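Local coordinates for CDP-glucose 4,6-dehydratase (Salmonella enterica subsp. enterica serovar Typhi, PDB 1WVG), which catalyses the NAD-dependent conversion of CDP-D-glucose to CDP-4-dehydro-6-deoxy-D-glucose and water, a step toward CDP-3,6-dideoxy-D-mannose for the LPS O-antigen, at residues E116-V121 and S174-A179; I83-A88 and V244-L249; R206-I211 and D277-L282. One frame throughout, in Å; residues are numbered along the deposited sequence.

Overall arrangement
The three contacts lie along an extended-SDR fold, a Rossmann nucleotide-binding domain joined to a sugar-nucleotide-binding part. Contact 2 sits nearest the middle of the chain, where helix 236-251 packs on strand 83-86 of the parallel sheet. Contact 1 joins helix 100-121 to the end of helix 156-175, its centre about 15 Å from that of contact 2. Along the chain, both its segments fall between those of contact 2. Contact 3 pairs helices 207-216 and 272-283, its centre about 31 Å from that of contact 2. Contacts 2 and 3 interleave in sequence, and both touch adenosine-5-diphosphoribose. Arg-206 in contact 3 also bonds CDP-xylose, so cofactor and sugar nucleotide meet between them. Contact 1 borders a subunit interface.

Contact 1 (E116-V121 and S174-A179); sequences ETVKQV and SFFNPA
Lys-119, near the end of helix 100-121, lies over one face of the Phe-175 ring. Its CG is anti to the backbone N (chi1 176°), which sends the chain toward the end of helix 156-175. The chain then bends at chi3. CD of Lys-119 lies over the face, offset toward the rim, 4.1 Å from CG of Phe-175. NZ of Lys-119 continues over the same face, 4.7 Å from the centroid of the Phe-175 ring and 23° from the normal, a cation-pi contact. The opposite face of this ring is covered by CB of Ser-174.

Phe-176 packs on the base of the same lysine. CZ of Phe-176 lies 4.1 Å from CB of Lys-119 and also meets CG1 of Val-118. Val-118 and Phe-176 cross at about a right angle. CG1 of Val-118 is the branch anti to the backbone N, and it is the one that touches the ring. The same ring packs on Phe-171 and Val-186.

The ammonium group has a second partner in its own helix. NZ of Lys-119 forms a salt bridge with OE2 of Glu-116, at 3.1 Å, on the syn lone pair. NE2 of Gln-120 bonds OE2 of Glu-116 from the anti side, 3.1 Å away and 22° out of the carboxylate plane. OE1 of Gln-120 in turn takes a bond from Arg-73.

Pro-100 of the second subunit packs on both Glu-116 and Phe-175, so the contact borders a subunit interface. It is packing of helix 100-121 on the C-terminal end of helix 156-175 and the residue that follows it. The positive end of Lys-119 is shared between a carboxylate and an aromatic face. Two donors on one carboxylate oxygen would probably favour the ionised form of Glu-116, while the aliphatic part of the lysine and Val-118 supply the apolar packing.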
loop_
_atom_site.group_PDB
_atom_site.type_symbol
_atom_site.label_atom_id
_atom_site.label_comp_id
_atom_site.label_asym_id
_atom_site.label_seq_id
_atom_site.Cartn_x
_atom_site.Cartn_y
_atom_site.Cartn_z
ATOM N N GLU A 116 -23.918 -20.698 -3.149
ATOM C CA GLU A 116 -25.056 -20.936 -2.295
ATOM C C GLU A 116 -25.498 -22.387 -2.464
ATOM O O GLU A 116 -25.856 -23.048 -1.488
ATOM C CB GLU A 116 -26.240 -20.010 -2.591
ATOM C CG GLU A 116 -27.404 -20.260 -1.608
ATOM C CD GLU A 116 -27.021 -20.110 -0.144
ATOM O OE1 GLU A 116 -25.935 -19.760 0.253
ATOM O OE2 GLU A 116 -27.979 -20.363 0.685
ATOM N N THR A 117 -25.466 -22.882 -3.703
ATOM C CA THR A 117 -25.859 -24.278 -3.983
ATOM C C THR A 117 -24.965 -25.276 -3.246
ATOM O O THR A 117 -25.396 -26.287 -2.684
ATOM C CB THR A 117 -25.825 -24.541 -5.480
ATOM N N VAL A 118 -23.678 -24.973 -3.240
ATOM C CA VAL A 118 -22.743 -25.820 -2.560
ATOM C C VAL A 118 -23.050 -25.842 -1.074
ATOM O O VAL A 118 -22.983 -26.880 -0.420
ATOM C CB VAL A 118 -21.326 -25.336 -2.825
ATOM C CG1 VAL A 118 -20.332 -26.029 -1.872
ATOM C CG2 VAL A 118 -20.980 -25.694 -4.271
ATOM N N LYS A 119 -23.412 -24.666 -0.559
ATOM C CA LYS A 119 -23.737 -24.552 0.857
ATOM C C LYS A 119 -24.935 -25.415 1.219
ATOM O O LYS A 119 -24.905 -26.235 2.131
ATOM C CB LYS A 119 -23.976 -23.106 1.235
ATOM C CG LYS A 119 -24.415 -22.901 2.687
ATOM C CD LYS A 119 -24.974 -21.501 2.978
ATOM C CE LYS A 119 -26.335 -21.461 3.678
ATOM N NZ LYS A 119 -26.998 -20.139 3.608
ATOM N N GLN A 120 -26.011 -25.243 0.487
ATOM C CA GLN A 120 -27.203 -26.010 0.765
ATOM C C GLN A 120 -27.028 -27.523 0.540
ATOM O O GLN A 120 -27.505 -28.332 1.325
ATOM C CB GLN A 120 -28.359 -25.483 -0.070
ATOM C CG GLN A 120 -28.633 -24.014 0.218
ATOM C CD GLN A 120 -29.797 -23.530 -0.636
ATOM O OE1 GLN A 120 -30.473 -24.301 -1.333
ATOM N NE2 GLN A 120 -30.037 -22.238 -0.593
ATOM N N VAL A 121 -26.361 -27.938 -0.528
ATOM C CA VAL A 121 -26.202 -29.375 -0.781
ATOM C C VAL A 121 -25.342 -30.123 0.245
ATOM O O VAL A 121 -25.678 -31.217 0.709
ATOM C CB VAL A 121 -25.704 -29.676 -2.201
ATOM C CG1 VAL A 121 -25.577 -31.189 -2.432
ATOM C CG2 VAL A 121 -26.616 -29.050 -3.248
ATOM N N SER A 174 -17.954 -16.271 5.695
ATOM C CA SER A 174 -19.231 -16.486 6.344
ATOM C C SER A 174 -19.757 -17.898 6.443
ATOM O O SER A 174 -20.499 -18.198 7.390
ATOM C CB SER A 174 -20.306 -15.769 5.555
ATOM O OG SER A 174 -19.898 -14.479 5.192
ATOM N N PHE A 175 -19.451 -18.709 5.426
ATOM C CA PHE A 175 -19.997 -20.045 5.399
ATOM C C PHE A 175 -19.045 -21.230 5.365
ATOM O O PHE A 175 -19.415 -22.316 5.796
ATOM C CB PHE A 175 -20.987 -20.109 4.244
ATOM C CG PHE A 175 -21.961 -18.954 4.186
ATOM C CD1 PHE A 175 -22.021 -18.134 3.058
ATOM C CD2 PHE A 175 -22.860 -18.695 5.223
ATOM C CE1 PHE A 175 -22.934 -17.080 2.957
ATOM C CE2 PHE A 175 -23.765 -17.634 5.145
ATOM C CZ PHE A 175 -23.805 -16.816 4.014
ATOM N N PHE A 176 -17.853 -21.055 4.826
ATOM C CA PHE A 176 -16.879 -22.146 4.757
ATOM C C PHE A 176 -15.640 -21.710 5.525
ATOM O O PHE A 176 -14.506 -21.841 5.053
ATOM C CB PHE A 176 -16.481 -22.449 3.275
ATOM C CG PHE A 176 -17.693 -22.598 2.375
ATOM C CD1 PHE A 176 -17.867 -21.768 1.262
ATOM C CD2 PHE A 176 -18.678 -23.556 2.628
ATOM C CE1 PHE A 176 -18.993 -21.868 0.441
ATOM C CE2 PHE A 176 -19.807 -23.678 1.809
ATOM C CZ PHE A 176 -19.966 -22.835 0.705
ATOM N N ASN A 177 -15.857 -21.134 6.711
ATOM C CA ASN A 177 -14.734 -20.604 7.444
ATOM C C ASN A 177 -13.696 -21.627 7.883
ATOM O O ASN A 177 -13.996 -22.592 8.560
ATOM C CB ASN A 177 -15.205 -19.714 8.588
ATOM C CG ASN A 177 -14.100 -18.822 9.071
ATOM O OD1 ASN A 177 -13.041 -19.261 9.541
ATOM N ND2 ASN A 177 -14.330 -17.543 8.902
ATOM N N PRO A 178 -12.434 -21.426 7.528
ATOM C CA PRO A 178 -11.429 -22.392 7.960
ATOM C C PRO A 178 -11.543 -22.760 9.439
ATOM O O PRO A 178 -11.268 -23.896 9.814
ATOM C CB PRO A 178 -10.063 -21.809 7.578
ATOM C CG PRO A 178 -10.353 -20.803 6.461
ATOM C CD PRO A 178 -11.847 -20.444 6.559
ATOM N N ALA A 179 -11.975 -21.800 10.273
ATOM C CA ALA A 179 -12.155 -21.983 11.724
ATOM C C ALA A 179 -13.119 -23.106 12.028
ATOM O O ALA A 179 -12.850 -24.003 12.821
ATOM C CB ALA A 179 -12.691 -20.728 12.405
#

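Contact 2 (I83-A88 and V244-L249); sequences IVFHMA and VVAQRL. With APR (adenosine-5-diphosphoribose), chain C.
CB of Ala-246 rests against Ile-83, which points at helix 236-251, and the far end of the Phe-85 ring. CB of Ala-246 is 3.8 Å from CZ of Phe-85 and 4.5 Å from CG2 of Ile-83. It meets the phenyl ring obliquely. Phe-85 reaches the helix with its far end: CG is anti to its own carbonyl carbon (chi1 -70°), and CZ is the ring atom nearest the alanine.

The next shell packs round these groups. Leu-25 and Leu-29 of helix 20-31 pack on Phe-85, as do Val-12, Val-14 and Val-128 of the neighbouring strands. Trp-7 touches both Ile-83 and Ala-246. The strand itself lies between strands 11-15 and 126-130 and is parallel to both. Backbone bonds join it to Phe-13 and Thr-15 on one strand, and to Ala-126 and Val-128 on the other.

After His-86 the chain leaves the sheet and enters the cofactor pocket. O of Met-87 accepts a weak hydrogen bond from O3D of adenosine-5-diphosphoribose, at 3.2 Å. CB of Ala-88 lies 3.4 Å from N3 of the adenine. OG1 of Thr-15 bonds N of Ala-88 and ND1 of His-86, while Thr-111 takes up NE2 of that histidine.

This is the Rossmann pattern, in which the nucleotide (here ADP-ribose, a part of NAD) lies at the C-terminal ends of parallel strands. At the cofactor the segment offers one weak hydrogen bond and the Ala-88 methyl. Between strand and helix the contact is buried and apolar, with no hydrogen bond across it. Backbone bonds join the strand to its neighbours, and its C-terminal end leads to the nucleotide.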
loop_
_atom_site.group_PDB
_atom_site.type_symbol
_atom_site.label_atom_id
_atom_site.label_comp_id
_atom_site.label_asym_id
_atom_site.label_seq_id
_atom_site.Cartn_x
_atom_site.Cartn_y
_atom_site.Cartn_z
ATOM N N ILE A 83 -16.382 -32.952 -5.436
ATOM C CA ILE A 83 -15.512 -31.936 -6.008
ATOM C C ILE A 83 -16.241 -31.082 -7.023
ATOM O O ILE A 83 -17.125 -31.568 -7.713
ATOM C CB ILE A 83 -14.313 -32.593 -6.654
ATOM C CG1 ILE A 83 -13.511 -33.341 -5.587
ATOM C CG2 ILE A 83 -13.473 -31.533 -7.366
ATOM C CD1 ILE A 83 -12.213 -33.969 -6.141
ATOM N N VAL A 84 -15.886 -29.797 -7.088
ATOM C CA VAL A 84 -16.558 -28.867 -7.953
ATOM C C VAL A 84 -15.630 -27.887 -8.560
ATOM O O VAL A 84 -14.866 -27.281 -7.829
ATOM C CB VAL A 84 -17.546 -28.010 -7.165
ATOM C CG1 VAL A 84 -18.004 -26.855 -8.036
ATOM C CG2 VAL A 84 -18.764 -28.812 -6.746
ATOM N N PHE A 85 -15.763 -27.707 -9.863
ATOM C CA PHE A 85 -14.978 -26.724 -10.571
ATOM C C PHE A 85 -15.962 -25.735 -11.158
ATOM O O PHE A 85 -16.767 -26.107 -11.994
ATOM C CB PHE A 85 -14.151 -27.329 -11.707
ATOM C CG PHE A 85 -13.011 -28.188 -11.195
ATOM C CD1 PHE A 85 -13.159 -29.569 -11.054
ATOM C CD2 PHE A 85 -11.779 -27.616 -10.865
ATOM C CE1 PHE A 85 -12.094 -30.344 -10.595
ATOM C CE2 PHE A 85 -10.713 -28.377 -10.382
ATOM C CZ PHE A 85 -10.872 -29.758 -10.262
ATOM N N HIS A 86 -15.944 -24.495 -10.711
ATOM C CA HIS A 86 -16.868 -23.523 -11.249
ATOM C C HIS A 86 -16.212 -22.698 -12.344
ATOM O O HIS A 86 -15.460 -21.797 -12.018
ATOM C CB HIS A 86 -17.292 -22.555 -10.127
ATOM C CG HIS A 86 -18.183 -21.442 -10.591
ATOM N ND1 HIS A 86 -19.306 -21.687 -11.390
ATOM C CD2 HIS A 86 -18.105 -20.093 -10.374
ATOM C CE1 HIS A 86 -19.890 -20.506 -11.613
ATOM N NE2 HIS A 86 -19.185 -19.530 -11.025
ATOM N N MET A 87 -16.488 -23.008 -13.634
ATOM C CA MET A 87 -15.908 -22.316 -14.793
ATOM C C MET A 87 -16.890 -21.667 -15.761
ATOM O O MET A 87 -16.463 -21.125 -16.776
ATOM C CB MET A 87 -15.063 -23.256 -15.645
ATOM C CG MET A 87 -13.898 -23.831 -14.864
ATOM S SD MET A 87 -12.663 -24.649 -15.921
ATOM C CE MET A 87 -13.276 -26.346 -15.821
ATOM N N ALA A 88 -18.187 -21.733 -15.490
ATOM C CA ALA A 88 -19.119 -21.136 -16.424
ATOM C C ALA A 88 -19.015 -19.630 -16.362
ATOM O O ALA A 88 -19.027 -19.077 -15.266
ATOM C CB ALA A 88 -20.544 -21.560 -16.099
ATOM N N VAL A 244 -4.352 -29.783 -9.061
ATOM C CA VAL A 244 -3.505 -29.942 -7.883
ATOM C C VAL A 244 -4.140 -29.360 -6.636
ATOM O O VAL A 244 -4.151 -29.981 -5.557
ATOM C CB VAL A 244 -2.100 -29.421 -8.093
ATOM C CG1 VAL A 244 -1.450 -29.222 -6.725
ATOM C CG2 VAL A 244 -1.312 -30.410 -8.959
ATOM N N VAL A 245 -4.730 -28.182 -6.792
ATOM C CA VAL A 245 -5.341 -27.593 -5.626
ATOM C C VAL A 245 -6.522 -28.381 -5.203
ATOM O O VAL A 245 -6.766 -28.508 -4.014
ATOM C CB VAL A 245 -5.671 -26.097 -5.690
ATOM C CG1 VAL A 245 -4.455 -25.305 -6.127
ATOM C CG2 VAL A 245 -6.752 -25.923 -6.730
ATOM N N ALA A 246 -7.270 -28.898 -6.164
ATOM C CA ALA A 246 -8.419 -29.677 -5.721
ATOM C C ALA A 246 -7.965 -30.857 -4.852
ATOM O O ALA A 246 -8.599 -31.231 -3.857
ATOM C CB ALA A 246 -9.199 -30.203 -6.917
ATOM N N GLN A 247 -6.864 -31.465 -5.261
ATOM C CA GLN A 247 -6.319 -32.578 -4.520
ATOM C C GLN A 247 -6.063 -32.185 -3.053
ATOM O O GLN A 247 -6.536 -32.804 -2.092
ATOM C CB GLN A 247 -5.029 -32.985 -5.233
ATOM C CG GLN A 247 -5.351 -33.921 -6.416
ATOM C CD GLN A 247 -4.218 -34.120 -7.410
ATOM O OE1 GLN A 247 -4.469 -34.513 -8.563
ATOM N NE2 GLN A 247 -2.979 -33.843 -6.989
ATOM N N ARG A 248 -5.300 -31.107 -2.913
ATOM C CA ARG A 248 -4.926 -30.538 -1.629
ATOM C C ARG A 248 -6.110 -30.106 -0.811
ATOM O O ARG A 248 -6.163 -30.348 0.383
ATOM C CB ARG A 248 -3.983 -29.379 -1.821
ATOM C CG ARG A 248 -2.782 -29.936 -2.557
ATOM C CD ARG A 248 -1.911 -30.765 -1.623
ATOM N NE ARG A 248 -0.605 -30.133 -1.524
ATOM C CZ ARG A 248 0.185 -30.121 -0.459
ATOM N NH1 ARG A 248 -0.131 -30.750 0.679
ATOM N NH2 ARG A 248 1.343 -29.449 -0.554
ATOM N N LEU A 249 -7.081 -29.484 -1.455
ATOM C CA LEU A 249 -8.275 -29.042 -0.728
ATOM C C LEU A 249 -9.038 -30.238 -0.204
ATOM O O LEU A 249 -9.724 -30.170 0.812
ATOM C CB LEU A 249 -9.276 -28.216 -1.590
ATOM C CG LEU A 249 -8.863 -26.764 -1.856
ATOM C CD1 LEU A 249 -9.663 -26.210 -3.050
ATOM C CD2 LEU A 249 -9.117 -25.924 -0.598
HETATM N N1 APR C . -24.871 -20.667 -17.674
HETATM C C2 APR C . -24.097 -21.772 -17.794
HETATM N N3 APR C . -22.979 -21.916 -18.440
HETATM C C4 APR C . -22.583 -20.762 -19.017
HETATM C C5 APR C . -23.218 -19.561 -18.979
HETATM C C6 APR C . -24.458 -19.516 -18.271
HETATM N N6 APR C . -25.236 -18.438 -18.072
HETATM N N7 APR C . -22.493 -18.600 -19.672
HETATM C C8 APR C . -21.436 -19.253 -20.131
HETATM N N9 APR C . -21.445 -20.563 -19.761
HETATM C "C1'" APR C . -20.489 -21.612 -20.069
HETATM C "C2'" APR C . -20.423 -21.869 -21.549
HETATM O "O2'" APR C . -21.571 -22.620 -21.969
HETATM C "C3'" APR C . -19.122 -22.673 -21.594
HETATM O "O3'" APR C . -19.195 -24.047 -21.181
HETATM O "O4'" APR C . -19.209 -21.157 -19.762
HETATM C "C4'" APR C . -18.271 -21.838 -20.599
HETATM C "C5'" APR C . -17.462 -20.742 -21.226
HETATM O "O5'" APR C . -16.417 -21.372 -22.008
HETATM P PA APR C . -15.563 -20.547 -23.122
HETATM O O1A APR C . -16.352 -19.402 -23.742
HETATM O O2A APR C . -14.814 -21.575 -24.001
HETATM O O3A APR C . -14.490 -19.842 -22.209
HETATM P PB APR C . -13.180 -20.521 -21.524
HETATM O O1B APR C . -11.987 -19.958 -22.260
HETATM O O2B APR C . -13.327 -22.023 -21.366
HETATM O O5D APR C . -13.337 -19.949 -20.046
HETATM C C5D APR C . -13.557 -20.889 -18.981
HETATM O O4D APR C . -12.076 -19.724 -17.369
HETATM O O1D APR C . -10.819 -17.875 -18.061
HETATM C C1D APR C . -11.994 -18.328 -17.328
HETATM O O2D APR C . -13.707 -16.587 -17.535
HETATM C C2D APR C . -13.229 -17.845 -18.050
HETATM O O3D APR C . -14.705 -18.533 -16.310
HETATM C C3D APR C . -14.268 -18.867 -17.625
HETATM C C4D APR C . -13.449 -20.136 -17.675
#

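Contact 3 (R206-I211 and D277-L282); sequences RLIPDI and DKMVTL. With CXY (cytidine-5'-diphospho-beta-D-xylose), chain D; APR (adenosine-5-diphosphoribose), chain C.
Met-279 of helix 272-283 packs against Ile-208 and Ile-211 of helix 207-216, a helix-helix contact in the sugar-nucleotide-binding part of this extended-SDR enzyme. Its methyl CE does most of the touching. CE of Met-279 is 3.6 Å from CD1 of Ile-208 and 4.1 Å from CG2 of Ile-211. The methionine chain, bent at chi2 and chi3, crosses Ile-208 at about a right angle. Leu-326 of helix 322-337 also packs on Met-279.

The start of helix 207-216 meets both bound nucleotides. Arg-206, at the N-cap position, can be followed outward. CB and CG lie beside O1A of CDP-xylose, and CD approaches O2' of the xylose. NE of Arg-206 donates to O2' of CDP-xylose at 2.9 Å. The chain is extended from CG to NE, which carries the guanidinium on to the other ligand. NH1 and NH2 of Arg-206 both bond O1B of adenosine-5-diphosphoribose, NH1 at 2.8 Å. NH1 also forms a salt bridge with Asp-201.

Next to it, CD1 of Leu-207 touches C5 and C4 of the cytosine, and N of Leu-207 bonds O1A of CDP-xylose. One turn on, N4 of CDP-xylose donates to OD2 of Asp-210 at 2.8 Å, with an N-H...O angle of 165°.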
loop_
_atom_site.group_PDB
_atom_site.type_symbol
_atom_site.label_atom_id
_atom_site.label_comp_id
_atom_site.label_asym_id
_atom_site.label_seq_id
_atom_site.Cartn_x
_atom_site.Cartn_y
_atom_site.Cartn_z
ATOM N N ARG A 206 -10.252 -13.592 -29.636
ATOM C CA ARG A 206 -9.040 -14.006 -28.943
ATOM C C ARG A 206 -7.950 -14.059 -29.976
ATOM O O ARG A 206 -8.233 -14.307 -31.137
ATOM C CB ARG A 206 -9.190 -15.280 -28.114
ATOM C CG ARG A 206 -10.177 -15.140 -26.932
ATOM C CD ARG A 206 -9.992 -16.312 -25.961
ATOM N NE ARG A 206 -10.825 -16.244 -24.778
ATOM C CZ ARG A 206 -11.289 -17.316 -24.122
ATOM N NH1 ARG A 206 -11.038 -18.573 -24.498
ATOM N NH2 ARG A 206 -12.037 -17.145 -23.036
ATOM N N LEU A 207 -6.731 -13.795 -29.554
ATOM C CA LEU A 207 -5.582 -13.720 -30.421
ATOM C C LEU A 207 -5.226 -14.914 -31.279
ATOM O O LEU A 207 -5.153 -14.827 -32.494
ATOM C CB LEU A 207 -4.353 -13.247 -29.644
ATOM C CG LEU A 207 -3.145 -13.035 -30.551
ATOM C CD1 LEU A 207 -3.399 -11.822 -31.462
ATOM C CD2 LEU A 207 -1.880 -12.874 -29.701
ATOM N N ILE A 208 -4.959 -16.021 -30.623
ATOM C CA ILE A 208 -4.577 -17.244 -31.305
ATOM C C ILE A 208 -5.681 -17.796 -32.182
ATOM O O ILE A 208 -5.421 -18.208 -33.310
ATOM C CB ILE A 208 -4.140 -18.263 -30.291
ATOM C CG1 ILE A 208 -2.839 -17.755 -29.668
ATOM C CG2 ILE A 208 -3.957 -19.584 -31.007
ATOM C CD1 ILE A 208 -1.636 -17.946 -30.608
ATOM N N PRO A 209 -6.917 -17.810 -31.676
ATOM C CA PRO A 209 -7.969 -18.303 -32.528
ATOM C C PRO A 209 -8.031 -17.431 -33.765
ATOM O O PRO A 209 -8.101 -17.963 -34.879
ATOM C CB PRO A 209 -9.290 -18.311 -31.736
ATOM C CG PRO A 209 -8.848 -18.376 -30.291
ATOM C CD PRO A 209 -7.428 -17.817 -30.272
ATOM N N ASP A 210 -7.961 -16.110 -33.531
ATOM C CA ASP A 210 -7.985 -15.100 -34.591
ATOM C C ASP A 210 -6.918 -15.408 -35.610
ATOM O O ASP A 210 -7.128 -15.364 -36.815
ATOM C CB ASP A 210 -7.742 -13.644 -34.082
ATOM C CG ASP A 210 -8.972 -12.867 -33.646
ATOM O OD1 ASP A 210 -10.078 -13.353 -33.505
ATOM O OD2 ASP A 210 -8.746 -11.595 -33.427
ATOM N N ILE A 211 -5.755 -15.712 -35.081
ATOM C CA ILE A 211 -4.625 -15.989 -35.913
ATOM C C ILE A 211 -4.802 -17.234 -36.719
ATOM O O ILE A 211 -4.519 -17.266 -37.913
ATOM C CB ILE A 211 -3.388 -16.140 -35.079
ATOM C CG1 ILE A 211 -2.871 -14.772 -34.630
ATOM C CG2 ILE A 211 -2.390 -16.831 -35.962
ATOM C CD1 ILE A 211 -1.831 -14.884 -33.494
ATOM N N ASP A 277 4.409 -12.976 -34.711
ATOM C CA ASP A 277 5.583 -13.198 -35.539
ATOM C C ASP A 277 6.004 -14.664 -35.525
ATOM O O ASP A 277 6.366 -15.326 -36.524
ATOM C CB ASP A 277 6.725 -12.252 -35.115
ATOM C CG ASP A 277 6.658 -10.892 -35.755
ATOM O OD1 ASP A 277 5.872 -10.595 -36.633
ATOM O OD2 ASP A 277 7.493 -10.037 -35.242
ATOM N N LYS A 278 5.951 -15.212 -34.339
ATOM C CA LYS A 278 6.352 -16.601 -34.196
ATOM C C LYS A 278 5.409 -17.578 -34.931
ATOM O O LYS A 278 5.803 -18.560 -35.616
ATOM C CB LYS A 278 6.499 -16.908 -32.706
ATOM C CG LYS A 278 7.234 -18.227 -32.478
ATOM C CD LYS A 278 8.555 -18.343 -33.235
ATOM C CE LYS A 278 9.761 -18.601 -32.337
ATOM N NZ LYS A 278 10.928 -17.766 -32.661
ATOM N N MET A 279 4.128 -17.278 -34.720
ATOM C CA MET A 279 3.040 -18.021 -35.303
ATOM C C MET A 279 3.193 -18.019 -36.842
ATOM O O MET A 279 3.131 -19.070 -37.499
ATOM C CB MET A 279 1.699 -17.428 -34.802
ATOM C CG MET A 279 1.356 -17.844 -33.357
ATOM S SD MET A 279 1.120 -19.658 -33.212
ATOM C CE MET A 279 -0.649 -19.734 -33.621
ATOM N N VAL A 280 3.444 -16.822 -37.421
ATOM C CA VAL A 280 3.658 -16.659 -38.866
ATOM C C VAL A 280 4.704 -17.675 -39.320
ATOM O O VAL A 280 4.567 -18.472 -40.259
ATOM C CB VAL A 280 4.128 -15.226 -39.183
ATOM C CG1 VAL A 280 4.970 -15.178 -40.461
ATOM C CG2 VAL A 280 2.963 -14.209 -39.198
ATOM N N THR A 281 5.776 -17.653 -38.563
ATOM C CA THR A 281 6.873 -18.533 -38.805
ATOM C C THR A 281 6.501 -20.010 -38.684
ATOM O O THR A 281 6.879 -20.830 -39.520
ATOM C CB THR A 281 7.939 -18.144 -37.780
ATOM O OG1 THR A 281 8.552 -16.943 -38.204
ATOM C CG2 THR A 281 8.939 -19.278 -37.605
ATOM N N LEU A 282 5.782 -20.339 -37.608
ATOM C CA LEU A 282 5.369 -21.684 -37.328
ATOM C C LEU A 282 4.456 -22.220 -38.399
ATOM O O LEU A 282 4.531 -23.386 -38.773
ATOM C CB LEU A 282 4.585 -21.602 -36.020
ATOM C CG LEU A 282 5.554 -21.651 -34.859
ATOM C CD1 LEU A 282 4.768 -21.773 -33.555
ATOM C CD2 LEU A 282 6.411 -22.900 -35.019
HETATM O O1B CXY D . -6.594 -10.944 -22.582
HETATM P PB CXY D . -7.949 -11.273 -23.178
HETATM O O2B CXY D . -8.788 -10.066 -23.503
HETATM O "O1'" CXY D . -8.769 -12.263 -22.153
HETATM O O3A CXY D . -7.437 -12.089 -24.386
HETATM P PA CXY D . -7.436 -11.776 -26.002
HETATM O O1A CXY D . -6.872 -13.003 -26.626
HETATM O O2A CXY D . -8.791 -11.418 -26.474
HETATM O O5D CXY D . -6.486 -10.500 -26.076
HETATM C C5D CXY D . -5.075 -10.704 -25.929
HETATM C C4D CXY D . -4.359 -9.463 -26.404
HETATM O O4D CXY D . -4.181 -9.580 -27.837
HETATM C C3D CXY D . -5.019 -8.112 -26.130
HETATM O O3D CXY D . -4.097 -6.995 -25.859
HETATM C C2D CXY D . -5.755 -7.950 -27.472
HETATM O O2D CXY D . -6.043 -6.563 -27.672
HETATM C C1D CXY D . -4.685 -8.422 -28.430
HETATM N N1 CXY D . -5.196 -8.776 -29.758
HETATM C C6 CXY D . -6.124 -9.794 -29.900
HETATM C C5 CXY D . -6.595 -10.164 -31.065
HETATM C C4 CXY D . -6.190 -9.516 -32.265
HETATM N N3 CXY D . -5.237 -8.504 -32.064
HETATM C C2 CXY D . -4.714 -8.084 -30.852
HETATM N N4 CXY D . -6.599 -9.769 -33.393
HETATM O O2 CXY D . -3.893 -7.166 -30.749
HETATM C "C1'" CXY D . -8.460 -13.636 -22.325
HETATM C "C2'" CXY D . -9.760 -14.382 -22.151
HETATM C "C3'" CXY D . -10.238 -14.091 -20.742
HETATM C "C4'" CXY D . -9.199 -14.558 -19.723
HETATM C "C5'" CXY D . -7.860 -13.893 -20.014
HETATM O "O2'" CXY D . -10.768 -13.926 -23.079
HETATM O "O3'" CXY D . -11.442 -14.838 -20.484
HETATM O "O4'" CXY D . -9.641 -14.260 -18.400
HETATM O "O5'" CXY D . -7.466 -14.119 -21.370
HETATM N N1 APR C . -24.871 -20.667 -17.674
HETATM C C2 APR C . -24.097 -21.772 -17.794
HETATM N N3 APR C . -22.979 -21.916 -18.440
HETATM C C4 APR C . -22.583 -20.762 -19.017
HETATM C C5 APR C . -23.218 -19.561 -18.979
HETATM C C6 APR C . -24.458 -19.516 -18.271
HETATM N N6 APR C . -25.236 -18.438 -18.072
HETATM N N7 APR C . -22.493 -18.600 -19.672
HETATM C C8 APR C . -21.436 -19.253 -20.131
HETATM N N9 APR C . -21.445 -20.563 -19.761
HETATM C "C1'" APR C . -20.489 -21.612 -20.069
HETATM C "C2'" APR C . -20.423 -21.869 -21.549
HETATM O "O2'" APR C . -21.571 -22.620 -21.969
HETATM C "C3'" APR C . -19.122 -22.673 -21.594
HETATM O "O3'" APR C . -19.195 -24.047 -21.181
HETATM O "O4'" APR C . -19.209 -21.157 -19.762
HETATM C "C4'" APR C . -18.271 -21.838 -20.599
HETATM C "C5'" APR C . -17.462 -20.742 -21.226
HETATM O "O5'" APR C . -16.417 -21.372 -22.008
HETATM P PA APR C . -15.563 -20.547 -23.122
HETATM O O1A APR C . -16.352 -19.402 -23.742
HETATM O O2A APR C . -14.814 -21.575 -24.001
HETATM O O3A APR C . -14.490 -19.842 -22.209
HETATM P PB APR C . -13.180 -20.521 -21.524
HETATM O O1B APR C . -11.987 -19.958 -22.260
HETATM O O2B APR C . -13.327 -22.023 -21.366
HETATM O O5D APR C . -13.337 -19.949 -20.046
HETATM C C5D APR C . -13.557 -20.889 -18.981
HETATM O O4D APR C . -12.076 -19.724 -17.369
HETATM O O1D APR C . -10.819 -17.875 -18.061
HETATM C C1D APR C . -11.994 -18.328 -17.328
HETATM O O2D APR C . -13.707 -16.587 -17.535
HETATM C C2D APR C . -13.229 -17.845 -18.050
HETATM O O3D APR C . -14.705 -18.533 -16.310
HETATM C C3D APR C . -14.268 -18.867 -17.625
HETATM C C4D APR C . -13.449 -20.136 -17.675
#